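Local atomic coordinates of transcriptional regulator, PadR family (Bacillus cereus, PDB entry 4ESB), a protein that probably regulates transcription as a dimer, binding DNA through winged helix-turn-helix domains of the PadR family. Residues A[9-14]-A[81-86]; A[51-56]-A[70-75]; A[15-20]-A[26-31]. All blocks are in the same frame, centred on the assembly; numbering follows the deposited sequence.

Contact 1: residues A[9-14]-A[81-86]; sequences VLEGCI and LEQLEE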
loop_
_atom_site.group_PDB
_atom_site.type_symbol
_atom_site.label_atom_id
_atom_site.label_comp_id
_atom_site.label_asym_id
_atom_site.label_seq_id
_atom_site.Cartn_x
_atom_site.Cartn_y
_atom_site.Cartn_z
ATOM N N VAL A 9 4.028 3.727 0.092
ATOM C CA VAL A 9 4.171 4.012 1.515
ATOM C C VAL A 9 5.489 4.703 1.863
ATOM O O VAL A 9 5.777 4.942 3.035
ATOM C CB VAL A 9 4.102 2.710 2.334
ATOM C CG1 VAL A 9 2.797 1.977 2.060
ATOM C CG2 VAL A 9 5.297 1.822 2.011
ATOM N N LEU A 10 6.285 5.026 0.851
ATOM C CA LEU A 10 7.626 5.558 1.077
ATOM C C LEU A 10 7.588 6.990 1.608
ATOM O O LEU A 10 8.372 7.355 2.486
ATOM C CB LEU A 10 8.446 5.488 -0.212
ATOM C CG LEU A 10 9.883 6.011 -0.166
ATOM C CD1 LEU A 10 10.739 5.215 0.810
ATOM C CD2 LEU A 10 10.483 5.967 -1.559
ATOM N N GLU A 11 6.681 7.800 1.073
ATOM C CA GLU A 11 6.521 9.175 1.533
ATOM C C GLU A 11 6.164 9.204 3.016
ATOM O O GLU A 11 6.678 10.025 3.773
ATOM C CB GLU A 11 5.443 9.888 0.712
ATOM C CG GLU A 11 5.181 11.326 1.135
ATOM C CD GLU A 11 4.527 12.149 0.039
ATOM O OE1 GLU A 11 4.341 11.617 -1.074
ATOM O OE2 GLU A 11 4.201 13.328 0.291
ATOM N N GLY A 12 5.287 8.294 3.425
ATOM C CA GLY A 12 4.853 8.215 4.809
ATOM C C GLY A 12 5.953 7.771 5.754
ATOM O O GLY A 12 6.057 8.264 6.876
ATOM N N CYS A 13 6.780 6.837 5.301
ATOM C CA CYS A 13 7.868 6.323 6.128
ATOM C C CYS A 13 8.984 7.356 6.238
ATOM O O CYS A 13 9.676 7.432 7.249
ATOM C CB CYS A 13 8.407 5.015 5.551
ATOM S SG CYS A 13 7.246 3.634 5.696
ATOM N N ILE A 14 9.150 8.145 5.185
ATOM C CA ILE A 14 10.085 9.261 5.205
ATOM C C ILE A 14 9.632 10.322 6.211
ATOM O O ILE A 14 10.446 10.858 6.963
ATOM C CB ILE A 14 10.239 9.890 3.806
ATOM C CG1 ILE A 14 11.183 9.035 2.962
ATOM C CG2 ILE A 14 10.767 11.319 3.907
ATOM C CD1 ILE A 14 11.373 9.526 1.544
ATOM N N LEU A 81 3.258 16.839 9.752
ATOM C CA LEU A 81 2.866 16.025 10.898
ATOM C C LEU A 81 1.403 15.608 10.800
ATOM O O LEU A 81 1.055 14.466 11.094
ATOM C CB LEU A 81 3.095 16.789 12.203
ATOM C CG LEU A 81 4.549 16.932 12.655
ATOM C CD1 LEU A 81 4.687 18.121 13.588
ATOM C CD2 LEU A 81 5.030 15.660 13.337
ATOM N N GLU A 82 0.544 16.539 10.395
ATOM C CA GLU A 82 -0.868 16.231 10.206
ATOM C C GLU A 82 -1.003 15.054 9.253
ATOM O O GLU A 82 -1.744 14.104 9.504
ATOM C CB GLU A 82 -1.610 17.435 9.625
ATOM C CG GLU A 82 -2.108 18.427 10.655
ATOM C CD GLU A 82 -2.527 19.746 10.032
ATOM O OE1 GLU A 82 -2.595 19.819 8.785
ATOM O OE2 GLU A 82 -2.781 20.710 10.786
ATOM N N GLN A 83 -0.267 15.135 8.152
ATOM C CA GLN A 83 -0.342 14.140 7.095
ATOM C C GLN A 83 0.270 12.818 7.547
ATOM O O GLN A 83 -0.169 11.748 7.128
ATOM C CB GLN A 83 0.368 14.658 5.843
ATOM C CG GLN A 83 0.138 13.819 4.596
ATOM C CD GLN A 83 0.535 14.548 3.325
ATOM O OE1 GLN A 83 0.245 15.735 3.164
ATOM N NE2 GLN A 83 1.204 13.842 2.417
ATOM N N LEU A 84 1.281 12.898 8.406
ATOM C CA LEU A 84 1.882 11.702 8.981
ATOM C C LEU A 84 0.853 10.941 9.810
ATOM O O LEU A 84 0.808 9.712 9.779
ATOM C CB LEU A 84 3.095 12.065 9.840
ATOM C CG LEU A 84 3.702 10.923 10.661
ATOM C CD1 LEU A 84 4.171 9.787 9.759
ATOM C CD2 LEU A 84 4.849 11.434 11.516
ATOM N N GLU A 85 0.021 11.673 10.545
ATOM C CA GLU A 85 -1.018 11.050 11.357
ATOM C C GLU A 85 -2.063 10.387 10.466
ATOM O O GLU A 85 -2.544 9.296 10.769
ATOM C CB GLU A 85 -1.684 12.075 12.279
ATOM C CG GLU A 85 -0.759 12.643 13.348
ATOM C CD GLU A 85 0.010 11.563 14.085
ATOM O OE1 GLU A 85 -0.629 10.763 14.802
ATOM O OE2 GLU A 85 1.252 11.508 13.944
ATOM N N GLU A 86 -2.413 11.051 9.369
ATOM C CA GLU A 86 -3.318 10.467 8.387
ATOM C C GLU A 86 -2.745 9.154 7.856
ATOM O O GLU A 86 -3.465 8.165 7.725
ATOM C CB GLU A 86 -3.556 11.437 7.230
ATOM C CG GLU A 86 -4.291 12.707 7.624
ATOM C CD GLU A 86 -4.278 13.749 6.523
ATOM O OE1 GLU A 86 -3.816 13.430 5.406
ATOM O OE2 GLU A 86 -4.730 14.887 6.772
#
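Leu-84 and Gln-83 present two different surfaces to Gly-12 and Glu-11, one apolar and one polar. The leucine sends its CD1 branch across to the backbone of the other helix, where this methyl lies 3.8 Å from Gly-12 O, off the outer end of the carbonyl group. Its CG is anti to the backbone N (chi1 172°), a torsion that lets CD1 reach the Gly-12 carbonyl. Gly-12 brings no side chain to the meeting, and the two backbones come close here: Gly-12 CA and Leu-84 CA are 6.2 Å apart, the nearest approach of the two segments. Helix 10-20 and helix 78-101 meet in this way in the winged helix-turn-helix domain, where the long C-terminal helix, which in PadR regulators serves dimerisation, packs on the first helix of the DNA-binding unit. Consistent with that, Val-9 and Cys-13 in the same segment pack on Val-98 and Leu-101 of the second subunit. The polar pair stands at the margin. Glu-11 and Gln-83 are both extended chains, and they cross at about a right angle, with carboxylate and amide planes 43° apart. OE2 of Glu-11 and NE2 of Gln-83 approach only to 3.7 Å, a loose polar contact. The other carboxylate oxygen of Glu-11, OE1, has a long, weak ion pair with Arg-51, so the acid has a charged neighbour besides the amide. Both Glu-11 and Gln-83 also touch Leu-57, which follows helix 42-54. Glu-11 further touches Leu-48 and Met-52 of that helix, and its carboxylate OE2 lies beside the Met-52 side chain.

Contact 2: residues A[51-56]-A[70-75]; sequences RMQKEK and KRKYYH. With SO4 (sulfate ion), chain B.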
loop_
_atom_site.group_PDB
_atom_site.type_symbol
_atom_site.label_atom_id
_atom_site.label_comp_id
_atom_site.label_asym_id
_atom_site.label_seq_id
_atom_site.Cartn_x
_atom_site.Cartn_y
_atom_site.Cartn_z
ATOM N N ARG A 51 9.867 17.458 -3.865
ATOM C CA ARG A 51 8.432 17.653 -3.967
ATOM C C ARG A 51 7.804 17.781 -2.583
ATOM O O ARG A 51 6.931 18.620 -2.369
ATOM C CB ARG A 51 7.813 16.488 -4.740
ATOM C CG ARG A 51 6.327 16.620 -4.988
ATOM C CD ARG A 51 5.856 15.603 -6.016
ATOM N NE ARG A 51 5.706 14.268 -5.442
ATOM C CZ ARG A 51 4.637 13.858 -4.764
ATOM N NH1 ARG A 51 3.612 14.678 -4.562
ATOM N NH2 ARG A 51 4.592 12.624 -4.281
ATOM N N MET A 52 8.261 16.962 -1.642
ATOM C CA MET A 52 7.768 17.033 -0.274
ATOM C C MET A 52 8.082 18.400 0.327
ATOM O O MET A 52 7.342 18.897 1.177
ATOM C CB MET A 52 8.378 15.919 0.580
ATOM C CG MET A 52 7.873 14.525 0.225
ATOM S SD MET A 52 8.646 13.213 1.190
ATOM C CE MET A 52 8.010 13.568 2.827
ATOM N N GLN A 53 9.173 19.010 -0.127
ATOM C CA GLN A 53 9.529 20.358 0.298
ATOM C C GLN A 53 8.607 21.389 -0.336
ATOM O O GLN A 53 8.152 22.323 0.323
ATOM C CB GLN A 53 10.970 20.679 -0.090
ATOM C CG GLN A 53 12.019 20.119 0.850
ATOM C CD GLN A 53 13.421 20.315 0.319
ATOM O OE1 GLN A 53 14.081 21.306 0.625
ATOM N NE2 GLN A 53 13.880 19.371 -0.493
ATOM N N LYS A 54 8.336 21.218 -1.624
ATOM C CA LYS A 54 7.516 22.170 -2.357
ATOM C C LYS A 54 6.085 22.142 -1.837
ATOM O O LYS A 54 5.360 23.129 -1.944
ATOM C CB LYS A 54 7.554 21.860 -3.855
ATOM C CG LYS A 54 6.908 22.922 -4.740
ATOM C CD LYS A 54 7.092 22.600 -6.218
ATOM C CE LYS A 54 6.371 21.321 -6.620
ATOM N NZ LYS A 54 4.894 21.441 -6.473
ATOM N N GLU A 55 5.682 21.012 -1.266
ATOM C CA GLU A 55 4.358 20.902 -0.670
ATOM C C GLU A 55 4.400 21.209 0.825
ATOM O O GLU A 55 3.397 21.077 1.521
ATOM C CB GLU A 55 3.786 19.509 -0.907
ATOM C CG GLU A 55 3.850 19.049 -2.355
ATOM C CD GLU A 55 3.278 17.660 -2.533
ATOM O OE1 GLU A 55 3.154 16.944 -1.517
ATOM O OE2 GLU A 55 2.956 17.287 -3.679
ATOM N N LYS A 56 5.572 21.605 1.309
ATOM C CA LYS A 56 5.722 22.103 2.671
ATOM C C LYS A 56 5.465 21.029 3.728
ATOM O O LYS A 56 4.994 21.333 4.826
ATOM C CB LYS A 56 4.785 23.294 2.892
ATOM C CG LYS A 56 4.943 24.395 1.846
ATOM C CD LYS A 56 5.775 25.552 2.374
ATOM C CE LYS A 56 6.509 26.273 1.254
ATOM N NZ LYS A 56 7.810 26.823 1.725
ATOM N N LYS A 70 28.842 21.819 7.904
ATOM C CA LYS A 70 27.438 22.190 7.782
ATOM C C LYS A 70 26.721 21.366 6.722
ATOM O O LYS A 70 27.170 21.263 5.579
ATOM C CB LYS A 70 27.305 23.683 7.485
ATOM C CG LYS A 70 27.528 24.543 8.713
ATOM C CD LYS A 70 27.562 26.022 8.390
ATOM C CE LYS A 70 28.028 26.816 9.599
ATOM N NZ LYS A 70 28.197 28.265 9.308
ATOM N N ARG A 71 25.598 20.778 7.122
ATOM C CA ARG A 71 24.813 19.923 6.247
ATOM C C ARG A 71 23.382 20.438 6.166
ATOM O O ARG A 71 22.954 21.241 6.994
ATOM C CB ARG A 71 24.813 18.492 6.781
ATOM C CG ARG A 71 26.196 17.870 6.905
ATOM C CD ARG A 71 26.119 16.461 7.472
ATOM N NE ARG A 71 27.437 15.855 7.633
ATOM C CZ ARG A 71 28.157 15.343 6.638
ATOM N NH1 ARG A 71 27.697 15.368 5.393
ATOM N NH2 ARG A 71 29.344 14.811 6.886
ATOM N N LYS A 72 22.644 19.968 5.166
ATOM C CA LYS A 72 21.248 20.345 5.001
ATOM C C LYS A 72 20.344 19.314 5.673
ATOM O O LYS A 72 19.987 18.300 5.071
ATOM C CB LYS A 72 20.909 20.481 3.514
ATOM C CG LYS A 72 19.467 20.871 3.226
ATOM C CD LYS A 72 19.311 21.408 1.807
ATOM C CE LYS A 72 17.848 21.625 1.452
ATOM N NZ LYS A 72 17.619 21.712 -0.020
ATOM N N TYR A 73 19.985 19.580 6.927
ATOM C CA TYR A 73 19.136 18.682 7.700
ATOM C C TYR A 73 17.667 18.977 7.427
ATOM O O TYR A 73 17.270 20.136 7.328
ATOM C CB TYR A 73 19.408 18.840 9.197
ATOM C CG TYR A 73 20.731 18.270 9.663
ATOM C CD1 TYR A 73 20.837 16.944 10.060
ATOM C CD2 TYR A 73 21.871 19.062 9.718
ATOM C CE1 TYR A 73 22.042 16.419 10.494
ATOM C CE2 TYR A 73 23.079 18.548 10.151
ATOM C CZ TYR A 73 23.159 17.226 10.537
ATOM O OH TYR A 73 24.359 16.710 10.967
ATOM N N TYR A 74 16.861 17.926 7.318
ATOM C CA TYR A 74 15.432 18.081 7.073
ATOM C C TYR A 74 14.632 17.890 8.357
ATOM O O TYR A 74 14.909 16.981 9.141
ATOM C CB TYR A 74 14.944 17.069 6.034
ATOM C CG TYR A 74 15.545 17.236 4.658
ATOM C CD1 TYR A 74 15.041 18.178 3.769
ATOM C CD2 TYR A 74 16.602 16.440 4.240
ATOM C CE1 TYR A 74 15.583 18.329 2.509
ATOM C CE2 TYR A 74 17.151 16.584 2.980
ATOM C CZ TYR A 74 16.637 17.529 2.119
ATOM O OH TYR A 74 17.179 17.677 0.863
ATOM N N HIS A 75 13.647 18.755 8.570
ATOM C CA HIS A 75 12.688 18.563 9.652
ATOM C C HIS A 75 11.267 18.654 9.111
ATOM O O HIS A 75 11.034 19.197 8.033
ATOM C CB HIS A 75 12.903 19.583 10.775
ATOM C CG HIS A 75 12.633 20.999 10.371
ATOM N ND1 HIS A 75 11.365 21.470 10.112
ATOM C CD2 HIS A 75 13.470 22.048 10.192
ATOM C CE1 HIS A 75 11.433 22.751 9.786
ATOM N NE2 HIS A 75 12.698 23.123 9.827
HETATM S S SO4 B . 24.649 17.264 2.900
HETATM O O1 SO4 B . 25.731 16.602 3.621
HETATM O O2 SO4 B . 25.204 18.285 2.013
HETATM O O3 SO4 B . 23.907 16.282 2.114
HETATM O O4 SO4 B . 23.745 17.892 3.848
HETATM O O HOH W 1 16.615 19.369 -1.046
#
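Lys-72 and Tyr-74, two residues apart on one strand, both reach toward Gln-53 near the end of helix 42-54. Ahead of them in the sequence, Arg-71 binds a sulfate, probably from the crystallisation liquor: its NH1 donates to sulfate O1 at 2.9 Å, with O1 at the edge of the guanidinium and in its plane. The same side chain makes a cation-pi contact with Tyr-24. Lys-72 N adds a second, straighter bond to the anion, 2.7 Å to O4 at 160°. Strand 70-76 pairs antiparallel with strand 58-64 to form the wing of the winged helix-turn-helix fold, and Gln-53 lies near the end of the helix expected to be the recognition helix. The Lys-72 chain, fully extended, comes at Gln-53 from the opposite direction, and its NZ stops 3.6 Å from Gln-53 OE1. A water links the two residues through other atoms, accepting from Lys-72 NZ at 2.7 Å and from Gln-53 NE2 at 2.8 Å. Next along the strand, Tyr-74 OH makes a third hydrogen bond with this water, 2.6 Å from its oxygen. The Gln-53 amide stands nearly upright to the tyrosine ring, 79° between planes, with OE1 in the ring plane at its edge and NE2 placed obliquely, 3.6 Å from Tyr-74 CE1; NE2 also bonds to Leu-49 O within its own helix.

Contact 3: residues A[15-20]-A[26-31]; sequences LYIISQ and YELSTK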
loop_
_atom_site.group_PDB
_atom_site.type_symbol
_atom_site.label_atom_id
_atom_site.label_comp_id
_atom_site.label_asym_id
_atom_site.label_seq_id
_atom_site.Cartn_x
_atom_site.Cartn_y
_atom_site.Cartn_z
ATOM N N LEU A 15 8.336 10.622 6.229
ATOM C CA LEU A 15 7.804 11.577 7.194
ATOM C C LEU A 15 7.979 11.050 8.612
ATOM O O LEU A 15 8.340 11.805 9.516
ATOM C CB LEU A 15 6.325 11.870 6.934
ATOM C CG LEU A 15 5.980 12.695 5.692
ATOM C CD1 LEU A 15 4.472 12.767 5.516
ATOM C CD2 LEU A 15 6.571 14.093 5.783
ATOM N N TYR A 16 7.727 9.758 8.808
ATOM C CA TYR A 16 7.884 9.166 10.131
ATOM C C TYR A 16 9.307 9.346 10.631
ATOM O O TYR A 16 9.533 9.812 11.745
ATOM C CB TYR A 16 7.547 7.676 10.126
ATOM C CG TYR A 16 7.764 7.050 11.482
ATOM C CD1 TYR A 16 6.860 7.259 12.515
ATOM C CD2 TYR A 16 8.886 6.273 11.739
ATOM C CE1 TYR A 16 7.059 6.702 13.762
ATOM C CE2 TYR A 16 9.093 5.709 12.984
ATOM C CZ TYR A 16 8.176 5.928 13.991
ATOM O OH TYR A 16 8.379 5.371 15.231
ATOM N N ILE A 17 10.264 8.967 9.792
ATOM C CA ILE A 17 11.672 9.014 10.160
ATOM C C ILE A 17 12.109 10.439 10.472
ATOM O O ILE A 17 12.740 10.688 11.500
ATOM C CB ILE A 17 12.554 8.422 9.043
ATOM C CG1 ILE A 17 12.456 6.895 9.062
ATOM C CG2 ILE A 17 14.004 8.854 9.215
ATOM C CD1 ILE A 17 12.849 6.234 7.760
ATOM N N ILE A 18 11.768 11.373 9.590
ATOM C CA ILE A 18 12.130 12.773 9.786
ATOM C C ILE A 18 11.445 13.359 11.019
ATOM O O ILE A 18 12.007 14.225 11.690
ATOM C CB ILE A 18 11.780 13.627 8.551
ATOM C CG1 ILE A 18 12.608 13.172 7.344
ATOM C CG2 ILE A 18 12.034 15.100 8.838
ATOM C CD1 ILE A 18 12.454 14.047 6.115
ATOM N N SER A 19 10.237 12.888 11.317
ATOM C CA SER A 19 9.496 13.389 12.473
ATOM C C SER A 19 10.200 13.002 13.768
ATOM O O SER A 19 10.059 13.675 14.790
ATOM C CB SER A 19 8.049 12.872 12.474
ATOM O OG SER A 19 7.930 11.575 13.036
ATOM N N GLN A 20 10.971 11.923 13.712
ATOM C CA GLN A 20 11.617 11.381 14.900
ATOM C C GLN A 20 13.039 11.900 15.071
ATOM O O GLN A 20 13.561 11.930 16.185
ATOM C CB GLN A 20 11.615 9.852 14.856
ATOM C CG GLN A 20 10.231 9.236 15.000
ATOM C CD GLN A 20 9.575 9.585 16.325
ATOM O OE1 GLN A 20 10.189 9.460 17.385
ATOM N NE2 GLN A 20 8.322 10.031 16.269
ATOM N N TYR A 26 21.884 11.718 3.027
ATOM C CA TYR A 26 22.571 10.432 3.049
ATOM C C TYR A 26 22.170 9.626 4.280
ATOM O O TYR A 26 21.988 8.408 4.215
ATOM C CB TYR A 26 24.085 10.641 3.031
ATOM C CG TYR A 26 24.867 9.375 3.284
ATOM C CD1 TYR A 26 24.888 8.353 2.346
ATOM C CD2 TYR A 26 25.585 9.203 4.461
ATOM C CE1 TYR A 26 25.598 7.193 2.573
ATOM C CE2 TYR A 26 26.299 8.048 4.697
ATOM C CZ TYR A 26 26.301 7.046 3.749
ATOM O OH TYR A 26 27.012 5.893 3.977
ATOM N N GLU A 27 22.041 10.324 5.401
ATOM C CA GLU A 27 21.606 9.720 6.652
ATOM C C GLU A 27 20.214 9.110 6.490
ATOM O O GLU A 27 19.937 8.018 6.989
ATOM C CB GLU A 27 21.592 10.788 7.746
ATOM C CG GLU A 27 21.358 10.279 9.153
ATOM C CD GLU A 27 21.311 11.411 10.163
ATOM O OE1 GLU A 27 21.147 11.134 11.370
ATOM O OE2 GLU A 27 21.436 12.582 9.745
ATOM N N LEU A 28 19.346 9.819 5.776
ATOM C CA LEU A 28 17.976 9.367 5.553
ATOM C C LEU A 28 17.929 8.062 4.763
ATOM O O LEU A 28 17.314 7.086 5.195
ATOM C CB LEU A 28 17.176 10.442 4.814
ATOM C CG LEU A 28 15.759 10.055 4.385
ATOM C CD1 LEU A 28 14.915 9.659 5.587
ATOM C CD2 LEU A 28 15.100 11.191 3.617
ATOM N N SER A 29 18.582 8.046 3.607
ATOM C CA SER A 29 18.541 6.883 2.724
ATOM C C SER A 29 19.236 5.675 3.347
ATOM O O SER A 29 18.863 4.532 3.080
ATOM C CB SER A 29 19.183 7.210 1.380
ATOM O OG SER A 29 20.589 7.183 1.479
ATOM N N THR A 30 20.251 5.926 4.167
ATOM C CA THR A 30 20.913 4.841 4.884
ATOM C C THR A 30 19.919 4.175 5.826
ATOM O O THR A 30 19.804 2.950 5.853
ATOM C CB THR A 30 22.131 5.328 5.697
ATOM O OG1 THR A 30 23.167 5.763 4.809
ATOM C CG2 THR A 30 22.671 4.203 6.574
ATOM N N LYS A 31 19.197 4.987 6.596
ATOM C CA LYS A 31 18.185 4.461 7.506
ATOM C C LYS A 31 17.107 3.704 6.733
ATOM O O LYS A 31 16.670 2.636 7.154
ATOM C CB LYS A 31 17.548 5.582 8.331
ATOM C CG LYS A 31 18.456 6.169 9.404
ATOM C CD LYS A 31 17.646 6.945 10.432
ATOM C CE LYS A 31 18.517 7.845 11.296
ATOM N NZ LYS A 31 19.407 7.086 12.218
#
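Segments 15-20 and 26-31, both helical, come nearest at Ile-17 and Leu-28, whose CA atoms are 7.8 Å apart. Each keeps regular i to i+4 bonds, for instance Ser-19 N to Leu-15 O and Thr-30 N to Tyr-26 O. Two hydroxyls add to them: Ser-19 OG donates to Tyr-16 O at 2.7 Å, and Thr-30 OG1 donates to Tyr-26 O at 3.0 Å. Thr-30 N and OG1 reach this last carbonyl from opposite faces of its plane, so the oxygen is held from two sides. Between the helices the contact is apolar. Ile-17 points its CG2 methyl at Leu-28 CD1, 3.8 Å away, and the two side chains pass at a slant. Leu-28, its first torsion trans (chi1 174°), swings its branch across to that methyl. Lys-31 flanks the pair, its CD 4.3 Å from Ile-17 CG2, while its amino end leads away toward Glu-21, a long and weak ion pair, and a glycerol. Leu-28 continues onto Val-23 and Leu-49, and Ile-17 onto Leu-101 of the second subunit, so the pair lies between the domain core and the dimer contact. This is the packing of a first helix against the first helix of the helix-turn-helix, as in winged helix-turn-helix domains, where helix 42-54 follows as the probable DNA-reading element.

Helix 10-20 is common to contacts 1 and 3, whose centres lie 12 Å apart; it meets helix 78-101 with one side and helix 25-34 with another. Leu-84 joins them, its CD2 packing 3.4 Å from Ser-19 OG. Contact 2 is centred about 14 Å from the centre of contact 1 and about 11 Å from that of contact 3. It is tied to contact 1 by Ile-14 CG2 against Met-52 CE (3.7 Å), and to contact 3 by Tyr-74 O, 3.4 Å from Ile-18 CG2. Contacts 1 and 3 touch the second subunit, whereas the segments of contact 2 meet no other chain of the assembly; its sulfate lies on the wing, which often approaches DNA.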